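HTH-type transcriptional regulator GadX (Escherichia coli, PDB 3MKL) is a homodimeric DNA-binding regulator that activates about fifteen acid-resistance genes, including gadA, gadB and gadC, and can repress gadW under some conditions. Local coordinates at residues His22-Leu26 with Ala27-Ser31; Leu33-Pro37 with Ser38-Lys42; Glu47-Ser50 with Tyr51-Leu55; Leu54-Glu57 with Cys58-Arg62. All coordinates share one frame; numbering follows the deposited sequence. Where two conformers were deposited one is given.

Interaction 1: residues His22-Leu26 with Ala27-Ser31; sequences HEWTL and ARIAS
The indole of Trp24 presents its edge to the first turn of helix 26-32: the carbonyl O of Arg28 lies near the ring plane, 4.0 Å from CZ3, while CG1 of Ile29 comes in obliquely, 3.7 Å from CE3. His22 lays its CD2 over the centre of one indole face, and the NE1 end of the ring bonds to the carbonyl of Asn19. A broad, buried aromatic suits this spot because the ring also reaches Val15 and Ile16 of helix 8-17. The second flat group is the guanidinium of Arg28. Its NH1 donates to Glu23 O at 2.9 Å, the acceptor lying at the edge but tilted 20° out of the guanidinium plane. An extended chain carries the group back across Thr25, whose OG1 is 3.4 Å from Arg28 CD and whose CG2 is 3.7 Å from Arg28 NH1. With OG1 set between the backbone N and the carbonyl carbon (chi1 69°), that hydroxyl accepts from Arg28 N at 3.3 Å, so a short polar side chain replaces the carbonyl that a preceding turn would have supplied. Ile29 N then donates almost straight to Thr25 O. This is a threonine N-cap, here opening the first helix of the amino-terminal helix-turn-helix predicted in this AraC/XylS-type DNA-binding domain.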
loop_
_atom_site.group_PDB
_atom_site.type_symbol
_atom_site.label_atom_id
_atom_site.label_comp_id
_atom_site.label_asym_id
_atom_site.label_seq_id
_atom_site.Cartn_x
_atom_site.Cartn_y
_atom_site.Cartn_z
ATOM N N HIS A 22 3.167 -8.038 -2.713
ATOM C CA HIS A 22 2.401 -9.262 -2.431
ATOM C C HIS A 22 0.904 -9.032 -2.495
ATOM O O HIS A 22 0.380 -7.995 -2.078
ATOM C CB HIS A 22 2.757 -9.865 -1.061
ATOM C CG HIS A 22 2.303 -11.289 -0.880
ATOM N ND1 HIS A 22 2.835 -12.345 -1.596
ATOM C CD2 HIS A 22 1.386 -11.832 -0.041
ATOM C CE1 HIS A 22 2.253 -13.471 -1.213
ATOM N NE2 HIS A 22 1.367 -13.187 -0.275
ATOM N N GLU A 23 0.229 -10.038 -3.018
ATOM C CA GLU A 23 -1.212 -10.126 -3.002
ATOM C C GLU A 23 -1.794 -10.226 -1.573
ATOM O O GLU A 23 -2.274 -11.278 -1.144
ATOM C CB GLU A 23 -1.611 -11.337 -3.848
ATOM C CG GLU A 23 -2.924 -11.167 -4.550
ATOM C CD GLU A 23 -3.113 -9.735 -4.987
ATOM O OE1 GLU A 23 -2.581 -9.372 -6.064
ATOM O OE2 GLU A 23 -3.781 -8.983 -4.221
ATOM N N TRP A 24 -1.775 -9.125 -0.825
ATOM C CA TRP A 24 -2.212 -9.217 0.571
ATOM C C TRP A 24 -3.731 -9.298 0.673
ATOM O O TRP A 24 -4.447 -8.556 0.006
ATOM C CB TRP A 24 -1.671 -8.050 1.378
ATOM C CG TRP A 24 -0.201 -8.145 1.646
ATOM C CD1 TRP A 24 0.783 -7.316 1.162
ATOM C CD2 TRP A 24 0.465 -9.113 2.483
ATOM N NE1 TRP A 24 2.024 -7.719 1.639
ATOM C CE2 TRP A 24 1.855 -8.812 2.450
ATOM C CE3 TRP A 24 0.022 -10.212 3.244
ATOM C CZ2 TRP A 24 2.805 -9.563 3.157
ATOM C CZ3 TRP A 24 0.963 -10.960 3.954
ATOM C CH2 TRP A 24 2.347 -10.630 3.902
ATOM N N THR A 25 -4.217 -10.233 1.475
ATOM C CA THR A 25 -5.633 -10.305 1.789
ATOM C C THR A 25 -5.724 -10.277 3.310
ATOM O O THR A 25 -4.697 -10.348 3.996
ATOM C CB THR A 25 -6.264 -11.612 1.306
ATOM O OG1 THR A 25 -5.754 -12.693 2.096
ATOM C CG2 THR A 25 -5.974 -11.890 -0.219
ATOM N N LEU A 26 -6.951 -10.203 3.831
ATOM C CA LEU A 26 -7.186 -10.137 5.280
ATOM C C LEU A 26 -6.639 -11.392 5.966
ATOM O O LEU A 26 -5.902 -11.291 6.944
ATOM C CB LEU A 26 -8.676 -9.992 5.578
ATOM C CG LEU A 26 -9.125 -10.071 7.034
ATOM C CD1 LEU A 26 -8.701 -8.771 7.822
ATOM C CD2 LEU A 26 -10.664 -10.371 7.134
ATOM N N ALA A 27 -7.016 -12.553 5.437
ATOM C CA ALA A 27 -6.561 -13.849 5.919
ATOM C C ALA A 27 -5.035 -14.025 5.916
ATOM O O ALA A 27 -4.487 -14.638 6.824
ATOM C CB ALA A 27 -7.224 -14.966 5.120
ATOM N N ARG A 28 -4.342 -13.508 4.913
ATOM C CA ARG A 28 -2.886 -13.751 4.829
ATOM C C ARG A 28 -2.105 -12.897 5.806
ATOM O O ARG A 28 -1.145 -13.370 6.417
ATOM C CB ARG A 28 -2.364 -13.561 3.414
ATOM C CG ARG A 28 -2.909 -14.589 2.451
ATOM C CD ARG A 28 -2.832 -14.097 1.041
ATOM N NE ARG A 28 -2.932 -15.220 0.118
ATOM C CZ ARG A 28 -3.116 -15.111 -1.196
ATOM N NH1 ARG A 28 -3.245 -13.918 -1.767
ATOM N NH2 ARG A 28 -3.161 -16.200 -1.947
ATOM N N ILE A 29 -2.522 -11.641 5.950
ATOM C CA ILE A 29 -2.006 -10.770 7.013
ATOM C C ILE A 29 -2.304 -11.416 8.371
ATOM O O ILE A 29 -1.421 -11.556 9.194
ATOM C CB ILE A 29 -2.607 -9.348 6.951
ATOM C CG1 ILE A 29 -2.149 -8.587 5.702
ATOM C CG2 ILE A 29 -2.179 -8.523 8.177
ATOM C CD1 ILE A 29 -3.120 -7.397 5.367
ATOM N N ALA A 30 -3.548 -11.842 8.588
ATOM C CA ALA A 30 -3.965 -12.448 9.857
ATOM C C ALA A 30 -3.163 -13.693 10.194
ATOM O O ALA A 30 -2.813 -13.906 11.355
ATOM C CB ALA A 30 -5.450 -12.788 9.835
ATOM N N SER A 31 -2.870 -14.525 9.199
ATOM C CA SER A 31 -2.073 -15.715 9.477
ATOM C C SER A 31 -0.653 -15.385 9.957
ATOM O O SER A 31 -0.160 -15.993 10.914
ATOM C CB SER A 31 -2.072 -16.680 8.286
ATOM O OG SER A 31 -1.643 -16.001 7.134
#

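Interaction 2: residues Leu33-Pro37 with Ser38-Lys42; sequences LLMSP and SLLKK
Leu33 reaches forward across the turn with CD1, which lies 4.0 Å from CD1 of Leu40, the two side chains crossing at about a right angle. Leu34 then takes a positive phi and closes the preceding helix in a Schellman motif, which swings the chain round for the next one. Met35, a selenomethionine here, bends at its last torsion (chi3 67°), and the bend turns the methyl onto the first turn of helix 37-46. CE meets CG of Leu39 at 3.7 Å and presses unusually close to CA of Leu40, at 3.4 Å, with SE near Leu40 CD1; the flexible thioether can bend to lay its methyl against the Leu40 backbone and the Leu39 side chain. Ser36 is the N-cap: its OG accepts from Leu39 N at 3.1 Å, while Ser36 O receives the nearly straight bond from Leu40 N. Pro37 follows as the first helical residue, a favourable place for proline because a first-turn nitrogen has no helix carbonyl behind it to bond; its own carbonyl takes Lys41 N at 2.9 Å. This is the turn of the predicted helix-turn-helix, and Ser36 caps its second helix, by family probably the recognition helix. It joins helices 26-32 and 37-46, with Pro37 and Leu40 against Leu26 of the former, and Met35 and Leu40 against Met8 of helix 8-17.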
loop_
_atom_site.group_PDB
_atom_site.type_symbol
_atom_site.label_atom_id
_atom_site.label_comp_id
_atom_site.label_asym_id
_atom_site.label_seq_id
_atom_site.Cartn_x
_atom_site.Cartn_y
_atom_site.Cartn_z
ATOM N N LEU A 33 0.091 -12.825 11.649
ATOM C CA LEU A 33 -0.027 -12.208 12.959
ATOM C C LEU A 33 -0.505 -13.221 13.992
ATOM O O LEU A 33 -0.716 -12.872 15.172
ATOM C CB LEU A 33 -1.002 -11.035 12.889
ATOM C CG LEU A 33 -0.497 -9.808 12.105
ATOM C CD1 LEU A 33 -1.451 -8.654 12.302
ATOM C CD2 LEU A 33 0.920 -9.376 12.543
ATOM N N LEU A 34 -0.668 -14.470 13.540
ATOM C CA LEU A 34 -1.234 -15.537 14.366
ATOM C C LEU A 34 -2.607 -15.112 14.974
ATOM O O LEU A 34 -2.829 -15.201 16.200
ATOM C CB LEU A 34 -0.203 -15.979 15.428
ATOM C CG LEU A 34 1.198 -16.422 14.920
ATOM C CD1 LEU A 34 2.179 -16.691 16.078
ATOM C CD2 LEU A 34 1.155 -17.657 13.998
HETATM N N MSE A 35 -3.514 -14.632 14.118
HETATM C CA MSE A 35 -4.852 -14.180 14.558
HETATM C C MSE A 35 -5.875 -14.705 13.600
HETATM O O MSE A 35 -5.534 -14.943 12.438
HETATM C CB MSE A 35 -4.972 -12.650 14.519
HETATM C CG MSE A 35 -4.128 -11.891 15.504
HETATM SE SE MSE A 35 -4.079 -10.009 14.918
HETATM C CE MSE A 35 -5.946 -9.626 15.222
ATOM N N SER A 36 -7.126 -14.853 14.052
ATOM C CA SER A 36 -8.228 -15.137 13.124
ATOM C C SER A 36 -8.524 -13.943 12.195
ATOM O O SER A 36 -8.439 -12.771 12.609
ATOM C CB SER A 36 -9.510 -15.590 13.855
ATOM O OG SER A 36 -10.067 -14.536 14.604
ATOM N N PRO A 37 -8.858 -14.232 10.926
ATOM C CA PRO A 37 -9.284 -13.104 10.098
ATOM C C PRO A 37 -10.372 -12.228 10.778
ATOM O O PRO A 37 -10.266 -10.993 10.739
ATOM C CB PRO A 37 -9.805 -13.781 8.827
ATOM C CG PRO A 37 -9.041 -15.123 8.773
ATOM C CD PRO A 37 -8.932 -15.526 10.211
ATOM N N SER A 38 -11.371 -12.849 11.414
ATOM C CA SER A 38 -12.439 -12.110 12.089
ATOM C C SER A 38 -11.909 -11.194 13.192
ATOM O O SER A 38 -12.346 -10.058 13.307
ATOM C CB SER A 38 -13.469 -13.059 12.698
ATOM O OG SER A 38 -14.007 -13.888 11.688
ATOM N N LEU A 39 -10.988 -11.686 14.016
ATOM C CA LEU A 39 -10.375 -10.823 15.035
ATOM C C LEU A 39 -9.616 -9.654 14.383
ATOM O O LEU A 39 -9.808 -8.492 14.786
ATOM C CB LEU A 39 -9.487 -11.610 16.036
ATOM C CG LEU A 39 -8.842 -10.841 17.210
ATOM C CD1 LEU A 39 -9.898 -10.327 18.220
ATOM C CD2 LEU A 39 -7.815 -11.710 17.924
ATOM N N LEU A 40 -8.810 -9.931 13.353
ATOM C CA LEU A 40 -8.052 -8.836 12.701
ATOM C C LEU A 40 -8.968 -7.771 12.125
ATOM O O LEU A 40 -8.752 -6.583 12.348
ATOM C CB LEU A 40 -7.035 -9.319 11.659
ATOM C CG LEU A 40 -6.237 -8.152 11.018
ATOM C CD1 LEU A 40 -5.318 -7.484 12.025
ATOM C CD2 LEU A 40 -5.474 -8.570 9.739
ATOM N N LYS A 41 -10.021 -8.191 11.439
ATOM C CA LYS A 41 -10.979 -7.233 10.908
ATOM C C LYS A 41 -11.550 -6.401 12.048
ATOM O O LYS A 41 -11.702 -5.204 11.920
ATOM C CB LYS A 41 -12.112 -7.949 10.179
ATOM C CG LYS A 41 -13.022 -7.026 9.393
ATOM C CD LYS A 41 -13.919 -7.831 8.439
ATOM C CE LYS A 41 -15.024 -6.920 7.883
ATOM N NZ LYS A 41 -16.017 -7.641 7.036
ATOM N N LYS A 42 -11.858 -7.058 13.159
ATOM C CA LYS A 42 -12.486 -6.390 14.300
ATOM C C LYS A 42 -11.552 -5.334 14.881
ATOM O O LYS A 42 -11.960 -4.192 15.053
ATOM C CB LYS A 42 -12.917 -7.399 15.364
ATOM C CG LYS A 42 -13.823 -6.845 16.481
ATOM C CD LYS A 42 -14.372 -8.018 17.322
ATOM C CE LYS A 42 -15.527 -7.612 18.237
ATOM N NZ LYS A 42 -16.434 -8.765 18.649
#

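Interaction 3: residues Glu47-Ser50 with Tyr51-Leu55; sequences EETS and YSQLL
Gln53 runs back along Thr49 and Ser50, its side chain sliding past that of Thr49 in the opposite direction. Its CB lies 3.6 Å from Thr49 OG1. CG, placed beside the backbone N (chi1 -81°), passes Ser50 OG at 3.7 Å, and CD remains near the same oxygen. The extended chain brings OE1 within 3.5 Å of Thr49 CA. A water spans the two side chains, 2.8 Å from Thr49 OG1 and donating to Gln53 OE1, although the latter separation is so short that its exact geometry is doubtful. Ser50 is the N-cap of helix 51-67, the long helix that follows the first predicted helix-turn-helix: OG accepts a weak bond from Gln53 N at 3.3 Å, and Ser50 O accepts from Leu54 N at 3.2 Å. The methyl branch of Thr49, CG2, packs 3.8 Å from CD1 of Leu54, in the layer that also holds Leu44 and Val12. Threonine fits here because one branch is polar and the other apolar. The helix start thus combines a weak capping bond to the backbone N-H of Gln53 with a regular i to i+4 bond from Leu54 N, and the methyl of Thr49 adds an apolar contact with Leu54.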
loop_
_atom_site.group_PDB
_atom_site.type_symbol
_atom_site.label_atom_id
_atom_site.label_comp_id
_atom_site.label_asym_id
_atom_site.label_seq_id
_atom_site.Cartn_x
_atom_site.Cartn_y
_atom_site.Cartn_z
ATOM N N GLU A 47 -10.012 0.882 15.142
ATOM C CA GLU A 47 -9.087 1.983 14.786
ATOM C C GLU A 47 -9.491 2.690 13.466
ATOM O O GLU A 47 -8.702 3.432 12.854
ATOM C CB GLU A 47 -7.648 1.451 14.705
ATOM C CG GLU A 47 -7.118 0.928 16.068
ATOM C CD GLU A 47 -5.699 0.331 16.017
ATOM O OE1 GLU A 47 -4.869 0.801 15.199
ATOM O OE2 GLU A 47 -5.409 -0.601 16.811
ATOM N N GLU A 48 -10.727 2.439 13.037
ATOM C CA GLU A 48 -11.315 3.100 11.881
ATOM C C GLU A 48 -10.520 2.946 10.590
ATOM O O GLU A 48 -10.305 3.904 9.856
ATOM C CB GLU A 48 -11.594 4.576 12.199
ATOM C CG GLU A 48 -12.729 4.779 13.172
ATOM C CD GLU A 48 -14.061 4.249 12.663
ATOM O OE1 GLU A 48 -14.255 4.113 11.435
ATOM O OE2 GLU A 48 -14.920 3.964 13.503
ATOM N N THR A 49 -10.103 1.718 10.311
ATOM C CA THR A 49 -9.411 1.411 9.066
ATOM C C THR A 49 -9.715 -0.029 8.624
ATOM O O THR A 49 -10.398 -0.780 9.331
ATOM C CB THR A 49 -7.851 1.653 9.172
ATOM O OG1 THR A 49 -7.279 1.766 7.851
ATOM C CG2 THR A 49 -7.135 0.524 9.970
ATOM N N SER A 50 -9.211 -0.417 7.464
ATOM C CA SER A 50 -9.302 -1.811 7.048
ATOM C C SER A 50 -7.947 -2.226 6.534
ATOM O O SER A 50 -7.039 -1.374 6.406
ATOM C CB SER A 50 -10.346 -1.988 5.961
ATOM O OG SER A 50 -10.030 -1.156 4.870
ATOM N N TYR A 51 -7.796 -3.517 6.253
ATOM C CA TYR A 51 -6.544 -4.009 5.716
ATOM C C TYR A 51 -6.305 -3.342 4.360
ATOM O O TYR A 51 -5.176 -2.945 4.051
ATOM C CB TYR A 51 -6.521 -5.548 5.655
ATOM C CG TYR A 51 -7.038 -6.119 4.360
ATOM C CD1 TYR A 51 -6.195 -6.234 3.248
ATOM C CD2 TYR A 51 -8.366 -6.519 4.231
ATOM C CE1 TYR A 51 -6.665 -6.745 2.028
ATOM C CE2 TYR A 51 -8.849 -7.041 3.017
ATOM C CZ TYR A 51 -7.984 -7.154 1.925
ATOM O OH TYR A 51 -8.422 -7.657 0.727
ATOM N N SER A 52 -7.375 -3.150 3.583
ATOM C CA SER A 52 -7.231 -2.622 2.225
ATOM C C SER A 52 -6.837 -1.149 2.209
ATOM O O SER A 52 -6.113 -0.716 1.322
ATOM C CB SER A 52 -8.466 -2.884 1.362
ATOM O OG SER A 52 -9.646 -2.456 2.015
ATOM N N GLN A 53 -7.281 -0.385 3.200
ATOM C CA GLN A 53 -6.886 1.008 3.296
ATOM C C GLN A 53 -5.425 1.076 3.636
ATOM O O GLN A 53 -4.685 1.866 3.051
ATOM C CB GLN A 53 -7.742 1.778 4.306
ATOM C CG GLN A 53 -9.068 2.199 3.681
ATOM C CD GLN A 53 -10.034 2.850 4.646
ATOM O OE1 GLN A 53 -9.912 2.706 5.864
ATOM N NE2 GLN A 53 -11.027 3.565 4.094
ATOM N N LEU A 54 -5.011 0.227 4.568
ATOM C CA LEU A 54 -3.619 0.190 4.995
ATOM C C LEU A 54 -2.715 -0.250 3.850
ATOM O O LEU A 54 -1.651 0.315 3.657
ATOM C CB LEU A 54 -3.461 -0.703 6.222
ATOM C CG LEU A 54 -4.126 -0.142 7.491
ATOM C CD1 LEU A 54 -3.955 -1.107 8.641
ATOM C CD2 LEU A 54 -3.586 1.267 7.870
ATOM N N LEU A 55 -3.153 -1.256 3.098
ATOM C CA LEU A 55 -2.433 -1.702 1.908
ATOM C C LEU A 55 -2.136 -0.527 0.978
ATOM O O LEU A 55 -0.968 -0.258 0.630
ATOM C CB LEU A 55 -3.206 -2.811 1.176
ATOM C CG LEU A 55 -2.501 -3.646 0.094
ATOM C CD1 LEU A 55 -1.127 -4.145 0.558
ATOM C CD2 LEU A 55 -3.379 -4.850 -0.350
HETATM O O HOH W 1 -8.357 4.243 6.955
#

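Interaction 4: residues Leu54-Glu57 with Cys58-Arg62; sequences LLTE and CRMQR
Four successive i to i+4 bonds, from Cys58 N to Leu54 O through Gln61 N to Glu57 O, carry the helix without a break across the junction. The main side-chain meeting is Leu55 with Arg59, one turn apart. CD1 of Leu55 sits 3.7 Å above the guanidinium plane of Arg59, over its centre, and CD2 comes within 3.6 Å of Arg59 NH2. With CG anti to the backbone N (chi1 -166°), the leucine lies against one face of the guanidinium, so its branched end matches a flat group whose faces are poor at hydrogen bonding. The polar end is used elsewhere: NH1 bonds to Ile20 O, and Tyr83 makes a cation-pi contact. These partners would be expected to ease the burial of the positive charge. Along another side of the helix, CG2 of Thr56 lies 4.3 Å from CG of Met60, a selenomethionine, and both reach helix 86-97, Thr56 at Val92 and Met60 at Phe93 and Tyr96. Cys58, small enough for a close approach, packs on Cys13 and Ile20. Such a helix, touching both halves of the domain, is consistent with the linker helix that connects the two helix-turn-helix motifs in AraC-family domains.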
loop_
_atom_site.group_PDB
_atom_site.type_symbol
_atom_site.label_atom_id
_atom_site.label_comp_id
_atom_site.label_asym_id
_atom_site.label_seq_id
_atom_site.Cartn_x
_atom_site.Cartn_y
_atom_site.Cartn_z
ATOM N N LEU A 54 -5.011 0.227 4.568
ATOM C CA LEU A 54 -3.619 0.190 4.995
ATOM C C LEU A 54 -2.715 -0.250 3.850
ATOM O O LEU A 54 -1.651 0.315 3.657
ATOM C CB LEU A 54 -3.461 -0.703 6.222
ATOM C CG LEU A 54 -4.126 -0.142 7.491
ATOM C CD1 LEU A 54 -3.955 -1.107 8.641
ATOM C CD2 LEU A 54 -3.586 1.267 7.870
ATOM N N LEU A 55 -3.153 -1.256 3.098
ATOM C CA LEU A 55 -2.433 -1.702 1.908
ATOM C C LEU A 55 -2.136 -0.527 0.978
ATOM O O LEU A 55 -0.968 -0.258 0.630
ATOM C CB LEU A 55 -3.206 -2.811 1.176
ATOM C CG LEU A 55 -2.501 -3.646 0.094
ATOM C CD1 LEU A 55 -1.127 -4.145 0.558
ATOM C CD2 LEU A 55 -3.379 -4.850 -0.350
ATOM N N THR A 56 -3.199 0.187 0.603
ATOM C CA THR A 56 -3.096 1.317 -0.309
ATOM C C THR A 56 -2.103 2.345 0.216
ATOM O O THR A 56 -1.230 2.784 -0.508
ATOM C CB THR A 56 -4.492 1.952 -0.575
ATOM O OG1 THR A 56 -5.260 1.053 -1.394
ATOM C CG2 THR A 56 -4.382 3.296 -1.255
ATOM N N GLU A 57 -2.232 2.699 1.481
ATOM C CA GLU A 57 -1.387 3.710 2.083
ATOM C C GLU A 57 0.095 3.324 2.054
ATOM O O GLU A 57 0.947 4.133 1.697
ATOM C CB GLU A 57 -1.886 4.008 3.493
ATOM C CG GLU A 57 -3.140 4.900 3.464
ATOM C CD GLU A 57 -4.136 4.634 4.592
ATOM O OE1 GLU A 57 -3.743 4.140 5.677
ATOM O OE2 GLU A 57 -5.322 4.958 4.391
ATOM N N CYS A 58 0.376 2.069 2.398
ATOM C CA CYS A 58 1.707 1.497 2.282
ATOM C C CYS A 58 2.207 1.585 0.836
ATOM O O CYS A 58 3.354 1.908 0.578
ATOM C CB CYS A 58 1.664 0.035 2.723
ATOM S SG CYS A 58 1.483 -0.210 4.497
ATOM N N ARG A 59 1.331 1.300 -0.111
ATOM C CA ARG A 59 1.756 1.310 -1.487
ATOM C C ARG A 59 2.016 2.738 -1.991
ATOM O O ARG A 59 2.962 2.959 -2.755
ATOM C CB ARG A 59 0.757 0.557 -2.379
ATOM C CG ARG A 59 0.820 -0.920 -2.161
ATOM C CD ARG A 59 -0.268 -1.691 -2.879
ATOM N NE ARG A 59 0.132 -3.086 -2.887
ATOM C CZ ARG A 59 -0.656 -4.106 -3.181
ATOM N NH1 ARG A 59 -0.156 -5.322 -3.157
ATOM N NH2 ARG A 59 -1.922 -3.908 -3.507
HETATM N N MSE A 60 1.205 3.708 -1.568
HETATM C CA MSE A 60 1.480 5.102 -1.948
HETATM C C MSE A 60 2.774 5.597 -1.336
HETATM O O MSE A 60 3.493 6.389 -1.946
HETATM C CB MSE A 60 0.327 6.045 -1.595
HETATM C CG MSE A 60 -0.957 5.753 -2.317
HETATM SE SE MSE A 60 -0.809 5.772 -4.252
HETATM C CE MSE A 60 -0.565 3.914 -4.696
ATOM N N GLN A 61 3.076 5.122 -0.136
ATOM C CA GLN A 61 4.284 5.551 0.542
ATOM C C GLN A 61 5.520 5.027 -0.187
ATOM O O GLN A 61 6.534 5.739 -0.291
ATOM C CB GLN A 61 4.246 5.130 2.014
ATOM C CG GLN A 61 3.293 6.007 2.855
ATOM C CD GLN A 61 3.219 5.603 4.328
ATOM O OE1 GLN A 61 3.304 4.432 4.672
ATOM N NE2 GLN A 61 3.050 6.582 5.197
ATOM N N ARG A 62 5.428 3.801 -0.708
ATOM C CA ARG A 62 6.521 3.185 -1.464
ATOM C C ARG A 62 6.668 3.834 -2.832
ATOM O O ARG A 62 7.788 4.003 -3.329
ATOM C CB ARG A 62 6.308 1.678 -1.610
ATOM C CG ARG A 62 7.488 0.922 -2.219
ATOM C CD ARG A 62 8.726 0.939 -1.310
ATOM N NE ARG A 62 8.395 0.620 0.082
ATOM C CZ ARG A 62 8.639 -0.549 0.679
ATOM N NH1 ARG A 62 9.235 -1.533 0.017
ATOM N NH2 ARG A 62 8.290 -0.729 1.945
#

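From the N terminus, interactions 1, 2 and 3 follow in series; interaction 4 begins on Leu54 and Leu55, where interaction 3 ends. Interaction 1 ends the loop after helix 8-17 and starts helix 26-32. Interaction 2 closes the turn into helix 37-46, and the two meet through a probable hydrogen bond from Met35 N to Ala30 O and the packing of Leu26 and Ile29 on Leu40. Interaction 3 ends the next loop and opens helix 51-67; its Tyr51 packs on Trp24, Thr25 and Leu26, and Leu55 packs on Trp24, joining that helix to the loop of interaction 1. Interaction 4 continues along the same helix and carries the fold toward helix 86-97 of the second half.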